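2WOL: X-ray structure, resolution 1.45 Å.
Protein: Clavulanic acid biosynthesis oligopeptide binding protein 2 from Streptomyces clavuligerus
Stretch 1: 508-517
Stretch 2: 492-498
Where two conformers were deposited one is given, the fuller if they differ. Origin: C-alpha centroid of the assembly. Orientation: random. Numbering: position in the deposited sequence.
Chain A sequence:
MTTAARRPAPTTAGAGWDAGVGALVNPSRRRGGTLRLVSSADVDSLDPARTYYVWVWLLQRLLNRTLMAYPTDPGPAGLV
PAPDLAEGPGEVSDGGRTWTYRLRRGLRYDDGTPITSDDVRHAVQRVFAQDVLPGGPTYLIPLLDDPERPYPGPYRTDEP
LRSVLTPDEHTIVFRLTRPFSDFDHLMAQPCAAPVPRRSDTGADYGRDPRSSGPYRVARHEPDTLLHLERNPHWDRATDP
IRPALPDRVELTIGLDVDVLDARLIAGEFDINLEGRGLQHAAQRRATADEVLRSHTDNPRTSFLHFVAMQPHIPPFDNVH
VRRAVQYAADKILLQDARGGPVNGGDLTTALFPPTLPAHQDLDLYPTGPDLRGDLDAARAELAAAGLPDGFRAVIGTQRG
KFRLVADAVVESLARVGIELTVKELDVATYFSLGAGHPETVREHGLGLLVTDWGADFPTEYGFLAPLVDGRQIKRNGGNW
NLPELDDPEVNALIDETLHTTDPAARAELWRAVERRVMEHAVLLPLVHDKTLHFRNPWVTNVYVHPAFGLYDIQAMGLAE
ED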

ATOM      1  N   GLU A 508       3.014  20.595   8.640  1.00 16.26           N
ATOM      2  CA  GLU A 508       1.993  21.623   8.853  1.00 15.80           C
ATOM      3  C   GLU A 508       1.212  21.930   7.583  1.00 14.88           C
ATOM      4  O   GLU A 508       0.004  22.152   7.634  1.00 14.90           O
ATOM      5  CB  GLU A 508       2.599  22.908   9.432  1.00 16.33           C
ATOM      6  CG  GLU A 508       2.931  22.831  10.920  1.00 18.39           C
ATOM      7  CD  GLU A 508       1.754  22.364  11.768  1.00 20.52           C
ATOM      8  OE1 GLU A 508       0.683  23.015  11.737  1.00 22.45           O
ATOM      9  OE2 GLU A 508       1.901  21.341  12.468  1.00 21.93           O
ATOM     10  N   LEU A 509       1.904  21.948   6.448  1.00 13.86           N
ATOM     11  CA  LEU A 509       1.248  22.118   5.159  1.00 12.65           C
ATOM     12  C   LEU A 509       0.289  20.961   4.886  1.00 11.94           C
ATOM     13  O   LEU A 509      -0.827  21.175   4.426  1.00 11.64           O
ATOM     14  CB  LEU A 509       2.275  22.242   4.034  1.00 13.04           C
ATOM     15  CG  LEU A 509       3.055  23.560   3.963  1.00 13.56           C
ATOM     16  CD1 LEU A 509       4.301  23.378   3.111  1.00 14.14           C
ATOM     17  CD2 LEU A 509       2.191  24.709   3.440  1.00 14.49           C
ATOM     18  N   TRP A 510       0.728  19.738   5.185  1.00 10.93           N
ATOM     19  CA  TRP A 510      -0.122  18.563   4.994  1.00 10.26           C
ATOM     20  C   TRP A 510      -1.355  18.577   5.886  1.00 10.07           C
ATOM     21  O   TRP A 510      -2.425  18.127   5.472  1.00  9.77           O
ATOM     22  CB  TRP A 510       0.669  17.267   5.166  1.00  9.92           C
ATOM     23  CG  TRP A 510       1.397  16.873   3.921  1.00  9.42           C
ATOM     24  CD1 TRP A 510       2.749  16.793   3.748  1.00  9.55           C
ATOM     25  CD2 TRP A 510       0.809  16.507   2.662  1.00  8.68           C
ATOM     26  NE1 TRP A 510       3.040  16.397   2.465  1.00  9.25           N
ATOM     27  CE2 TRP A 510       1.868  16.217   1.776  1.00  8.96           C
ATOM     28  CE3 TRP A 510      -0.513  16.390   2.201  1.00  9.00           C
ATOM     29  CZ2 TRP A 510       1.650  15.822   0.452  1.00  9.27           C
ATOM     30  CZ3 TRP A 510      -0.729  15.996   0.884  1.00  8.92           C
ATOM     31  CH2 TRP A 510       0.346  15.719   0.025  1.00  9.07           C
ATOM     32  N   ARG A 511      -1.204  19.105   7.098  1.00 10.21           N
ATOM     33  CA  ARG A 511      -2.335  19.285   8.003  1.00 10.31           C
ATOM     34  C   ARG A 511      -3.363  20.257   7.438  1.00 10.18           C
ATOM     35  O   ARG A 511      -4.566  20.041   7.583  1.00  9.99           O
ATOM     36  CB  ARG A 511      -1.867  19.729   9.389  1.00 10.62           C
ATOM     37  CG  ARG A 511      -1.211  18.613  10.157  1.00 11.92           C
ATOM     38  CD  ARG A 511      -0.620  19.066  11.464  1.00 14.12           C
ATOM     39  NE  ARG A 511      -0.210  17.891  12.223  1.00 16.31           N
ATOM     40  CZ  ARG A 511       0.561  17.907  13.305  1.00 18.80           C
ATOM     41  NH1 ARG A 511       1.043  19.050  13.777  1.00 19.65           N
ATOM     42  NH2 ARG A 511       0.858  16.764  13.907  1.00 19.68           N
ATOM     43  N   ALA A 512      -2.886  21.315   6.781  1.00 10.07           N
ATOM     44  CA  ALA A 512      -3.770  22.255   6.100  1.00 10.13           C
ATOM     45  C   ALA A 512      -4.497  21.588   4.927  1.00 10.09           C
ATOM     46  O   ALA A 512      -5.687  21.828   4.717  1.00 10.85           O
ATOM     47  CB  ALA A 512      -3.000  23.484   5.627  1.00 10.23           C
ATOM     48  N   VAL A 513      -3.785  20.756   4.169  1.00  9.80           N
ATOM     49  CA  VAL A 513      -4.415  19.986   3.091  1.00  9.47           C
ATOM     50  C   VAL A 513      -5.549  19.117   3.631  1.00  9.08           C
ATOM     51  O   VAL A 513      -6.665  19.162   3.119  1.00  8.72           O
ATOM     52  CB  VAL A 513      -3.407  19.094   2.326  1.00  9.51           C
ATOM     53  CG1 VAL A 513      -4.122  18.229   1.288  1.00  9.61           C
ATOM     54  CG2 VAL A 513      -2.339  19.947   1.653  1.00 10.10           C
ATOM     55  N   GLU A 514      -5.258  18.336   4.672  1.00  8.95           N
ATOM     56  CA  GLU A 514      -6.247  17.420   5.232  1.00  8.73           C
ATOM     57  C   GLU A 514      -7.465  18.171   5.758  1.00  8.75           C
ATOM     58  O   GLU A 514      -8.608  17.750   5.533  1.00  8.59           O
ATOM     59  CB  GLU A 514      -5.647  16.560   6.341  1.00  8.74           C
ATOM     60  CG  GLU A 514      -6.611  15.479   6.817  1.00  8.63           C
ATOM     61  CD  GLU A 514      -6.075  14.656   7.966  1.00  8.71           C
ATOM     62  OE1 GLU A 514      -5.480  15.235   8.900  1.00  9.24           O
ATOM     63  OE2 GLU A 514      -6.266  13.426   7.932  1.00  9.34           O
ATOM     64  N   ARG A 515      -7.215  19.284   6.447  1.00  8.76           N
ATOM     65  CA  ARG A 515      -8.295  20.122   6.949  1.00  9.15           C
ATOM     66  C   ARG A 515      -9.187  20.611   5.809  1.00  9.24           C
ATOM     67  O   ARG A 515     -10.410  20.517   5.896  1.00  9.48           O
ATOM     68  CB  ARG A 515      -7.743  21.304   7.755  1.00  9.67           C
ATOM     69  CG  ARG A 515      -8.827  22.232   8.283  1.00 10.77           C
ATOM     70  CD  ARG A 515      -8.280  23.244   9.280  1.00 13.38           C
ATOM     71  NE  ARG A 515      -7.892  22.617  10.544  1.00 14.79           N
ATOM     72  CZ  ARG A 515      -8.708  22.434  11.580  1.00 15.60           C
ATOM     73  NH1 ARG A 515      -9.975  22.827  11.518  1.00 15.70           N
ATOM     74  NH2 ARG A 515      -8.252  21.853  12.682  1.00 16.63           N
ATOM     75  N   ARG A 516      -8.581  21.122   4.739  1.00  9.06           N
ATOM     76  CA  ARG A 516      -9.364  21.627   3.611  1.00  9.30           C
ATOM     77  C   ARG A 516     -10.179  20.509   2.970  1.00  8.91           C
ATOM     78  O   ARG A 516     -11.332  20.719   2.607  1.00  9.04           O
ATOM     79  CB  ARG A 516      -8.456  22.280   2.569  0.33  9.32           C
ATOM     80  CG  ARG A 516      -7.951  23.649   2.966  0.33  9.81           C
ATOM     81  CD  ARG A 516      -6.932  24.160   1.971  0.33 10.77           C
ATOM     82  NE  ARG A 516      -6.509  25.525   2.273  0.33 11.54           N
ATOM     83  CZ  ARG A 516      -7.065  26.618   1.759  0.33 11.87           C
ATOM     84  NH1 ARG A 516      -8.079  26.518   0.908  0.33 12.20           N
ATOM     85  NH2 ARG A 516      -6.608  27.815   2.099  0.33 12.19           N
ATOM     86  N   VAL A 517      -9.583  19.323   2.850  1.00  8.13           N
ATOM     87  CA  VAL A 517     -10.296  18.167   2.306  1.00  8.32           C
ATOM     88  C   VAL A 517     -11.526  17.834   3.153  1.00  7.77           C
ATOM     89  O   VAL A 517     -12.600  17.586   2.617  1.00  8.24           O
ATOM     90  CB  VAL A 517      -9.382  16.926   2.164  1.00  8.23           C
ATOM     91  CG1 VAL A 517     -10.194  15.687   1.786  1.00  9.23           C
ATOM     92  CG2 VAL A 517      -8.305  17.184   1.126  1.00  8.54           C
TER
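Stretch 2 (492-498) ALIDETL

Stretch 2 packs against stretch 1 as one helix laid nearly antiparallel on another, a mainly apolar contact with no direct hydrogen bond between the two and a single water joining their polar groups. Both stretches are helical and belong to longer helices of the same chain. Their axes approach to 9.3 Å, with a signed crossing angle of -161°, so the two helices run in opposing directions; the contact runs from Leu509 to Arg516 on one helix and from Leu493 to Thr497 on the other. In register, Leu509 lies across from Thr497, with 6.4 Å from CA to CA, and Val513 lies across from Leu493, with 6.5 Å from CA to CA. One step of four residues along stretch 1 thus answers one step of four backward along stretch 2. Inside stretch 2 the helix is held by backbone hydrogen bonds such as Glu496 N to Ala492 O (2.9 Å) and Thr497 N to Leu493 O (3.0 Å).

Leu493 is the knob of the contact. Its CA-to-CB bond points toward stretch 1, and its side chain, with chi1 m and chi2 t, sits in the hole formed by Leu509, Ala512, Val513 and Arg516. Leu493 CB lies 3.5 Å from Val513 CG2, while Leu493 CD2 meets Leu509 CD2 at 3.9 Å. Leu493 CD1 reaches Ala512 CB at 4.1 Å and Arg516 CD at 3.6 Å, the latter showing how the aliphatic part of an arginine can line an apolar pocket. Ile494, next along the helix, has its CA-to-CB bond sideways; its CG1 still comes 3.8 Å from Trp510 CH2 and 4.3 Å from Val513 CG2.

One turn on from Leu493, Thr497 also points its CA-to-CB bond toward stretch 1 and serves both the apolar and the polar side of the contact. Its methyl CG2 lies 3.6 Å from Leu509 CB and sits over one face of the Trp510 indole, 3.6 Å from the centroid of the five-membered ring and 14° off the ring normal, a CH-pi contact. The CA-to-CB bond of Trp510 points sideways to stretch 2, but the end of its side chain comes nearer. With chi1 p, Thr497 turns its hydroxyl back to its own helix, where OG1 donates a hydrogen bond to Ile494 O at 2.7 Å. That hydroxyl also lies 3.3 Å from Trp510 CZ2. Although Thr497 OG1 and Trp510 NE1 are 3.4 Å apart, the angle is too poor for a hydrogen bond. Water 1 makes the link instead: it donates to Thr497 OG1 at 2.9 Å and accepts from Trp510 NE1 at 3.0 Å, satisfying the indole nitrogen without a direct bond.

Glu496 borders the contact with its CA-to-CB bond sideways; its OE1 comes 3.7 Å from Leu509 CD2, a packing contact only. Ala492 and Asp495 remain out of reach of stretch 1. Altogether the two stretches bury 473 Å², both sides summed, with Leu493 and Leu509 the most heavily covered residues.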

ATOM      1  N   ALA A 492      -2.151  23.372  -4.916  1.00 12.60           N
ATOM      2  CA  ALA A 492      -1.040  24.280  -4.634  1.00 12.64           C
ATOM      3  C   ALA A 492      -0.326  23.923  -3.333  1.00 12.74           C
ATOM      4  O   ALA A 492       0.905  23.929  -3.282  1.00 12.96           O
ATOM      5  CB  ALA A 492      -1.519  25.726  -4.605  1.00 12.86           C
ATOM      6  N   LEU A 493      -1.095  23.608  -2.290  1.00 12.72           N
ATOM      7  CA  LEU A 493      -0.516  23.187  -1.017  1.00 12.57           C
ATOM      8  C   LEU A 493       0.305  21.909  -1.171  1.00 12.44           C
ATOM      9  O   LEU A 493       1.407  21.808  -0.630  1.00 12.40           O
ATOM     10  CB  LEU A 493      -1.595  23.000   0.054  1.00 12.72           C
ATOM     11  CG  LEU A 493      -2.199  24.250   0.704  1.00 13.53           C
ATOM     12  CD1 LEU A 493      -3.405  23.870   1.538  1.00 13.98           C
ATOM     13  CD2 LEU A 493      -1.181  24.996   1.563  1.00 14.08           C
ATOM     14  N   ILE A 494      -0.239  20.945  -1.913  1.00 12.52           N
ATOM     15  CA  ILE A 494       0.477  19.705  -2.215  1.00 12.49           C
ATOM     16  C   ILE A 494       1.798  20.018  -2.928  1.00 12.79           C
ATOM     17  O   ILE A 494       2.856  19.518  -2.535  1.00 12.73           O
ATOM     18  CB  ILE A 494      -0.400  18.711  -3.030  1.00 12.45           C
ATOM     19  CG1 ILE A 494      -1.552  18.187  -2.159  1.00 12.10           C
ATOM     20  CG2 ILE A 494       0.447  17.551  -3.584  1.00 12.64           C
ATOM     21  CD1 ILE A 494      -2.548  17.301  -2.886  1.00 12.62           C
ATOM     22  N   ASP A 495       1.737  20.867  -3.954  1.00 13.10           N
ATOM     23  CA  ASP A 495       2.944  21.294  -4.660  1.00 13.71           C
ATOM     24  C   ASP A 495       3.958  21.911  -3.697  1.00 13.81           C
ATOM     25  O   ASP A 495       5.156  21.635  -3.792  1.00 13.64           O
ATOM     26  CB  ASP A 495       2.600  22.274  -5.787  1.00 13.91           C
ATOM     27  CG  ASP A 495       1.956  21.590  -6.988  1.00 15.08           C
ATOM     28  OD1 ASP A 495       1.983  20.341  -7.068  1.00 16.57           O
ATOM     29  OD2 ASP A 495       1.425  22.311  -7.863  1.00 17.73           O
ATOM     30  N   GLU A 496       3.482  22.726  -2.755  1.00 13.79           N
ATOM     31  CA  GLU A 496       4.382  23.355  -1.785  1.00 14.27           C
ATOM     32  C   GLU A 496       5.119  22.334  -0.914  1.00 13.89           C
ATOM     33  O   GLU A 496       6.323  22.469  -0.687  1.00 13.85           O
ATOM     34  CB  GLU A 496       3.656  24.385  -0.917  1.00 14.36           C
ATOM     35  CG  GLU A 496       4.614  25.268  -0.123  1.00 15.22           C
ATOM     36  CD  GLU A 496       3.931  26.380   0.649  1.00 15.77           C
ATOM     37  OE1 GLU A 496       2.744  26.674   0.385  1.00 18.16           O
ATOM     38  OE2 GLU A 496       4.602  26.965   1.529  1.00 18.03           O
ATOM     39  N   THR A 497       4.407  21.310  -0.440  1.00 13.86           N
ATOM     40  CA  THR A 497       5.039  20.266   0.377  1.00 14.04           C
ATOM     41  C   THR A 497       6.206  19.608  -0.360  1.00 14.51           C
ATOM     42  O   THR A 497       7.237  19.312   0.241  1.00 14.73           O
ATOM     43  CB  THR A 497       4.048  19.155   0.829  1.00 13.86           C
ATOM     44  OG1 THR A 497       3.674  18.338  -0.287  1.00 12.94           O
ATOM     45  CG2 THR A 497       2.802  19.738   1.485  1.00 13.48           C
ATOM     46  N   LEU A 498       6.037  19.412  -1.667  1.00 15.12           N
ATOM     47  CA  LEU A 498       7.005  18.673  -2.481  1.00 15.81           C
ATOM     48  C   LEU A 498       8.371  19.349  -2.621  1.00 16.61           C
ATOM     49  O   LEU A 498       9.367  18.669  -2.883  1.00 16.64           O
ATOM     50  CB  LEU A 498       6.415  18.336  -3.853  1.00 15.41           C
ATOM     51  CG  LEU A 498       5.287  17.297  -3.842  1.00 15.32           C
ATOM     52  CD1 LEU A 498       4.639  17.183  -5.210  1.00 15.72           C
ATOM     53  CD2 LEU A 498       5.775  15.933  -3.355  1.00 15.33           C
TER
HETATM   54  O   HOH W   1       5.220  16.031   0.380  1.00 12.30           O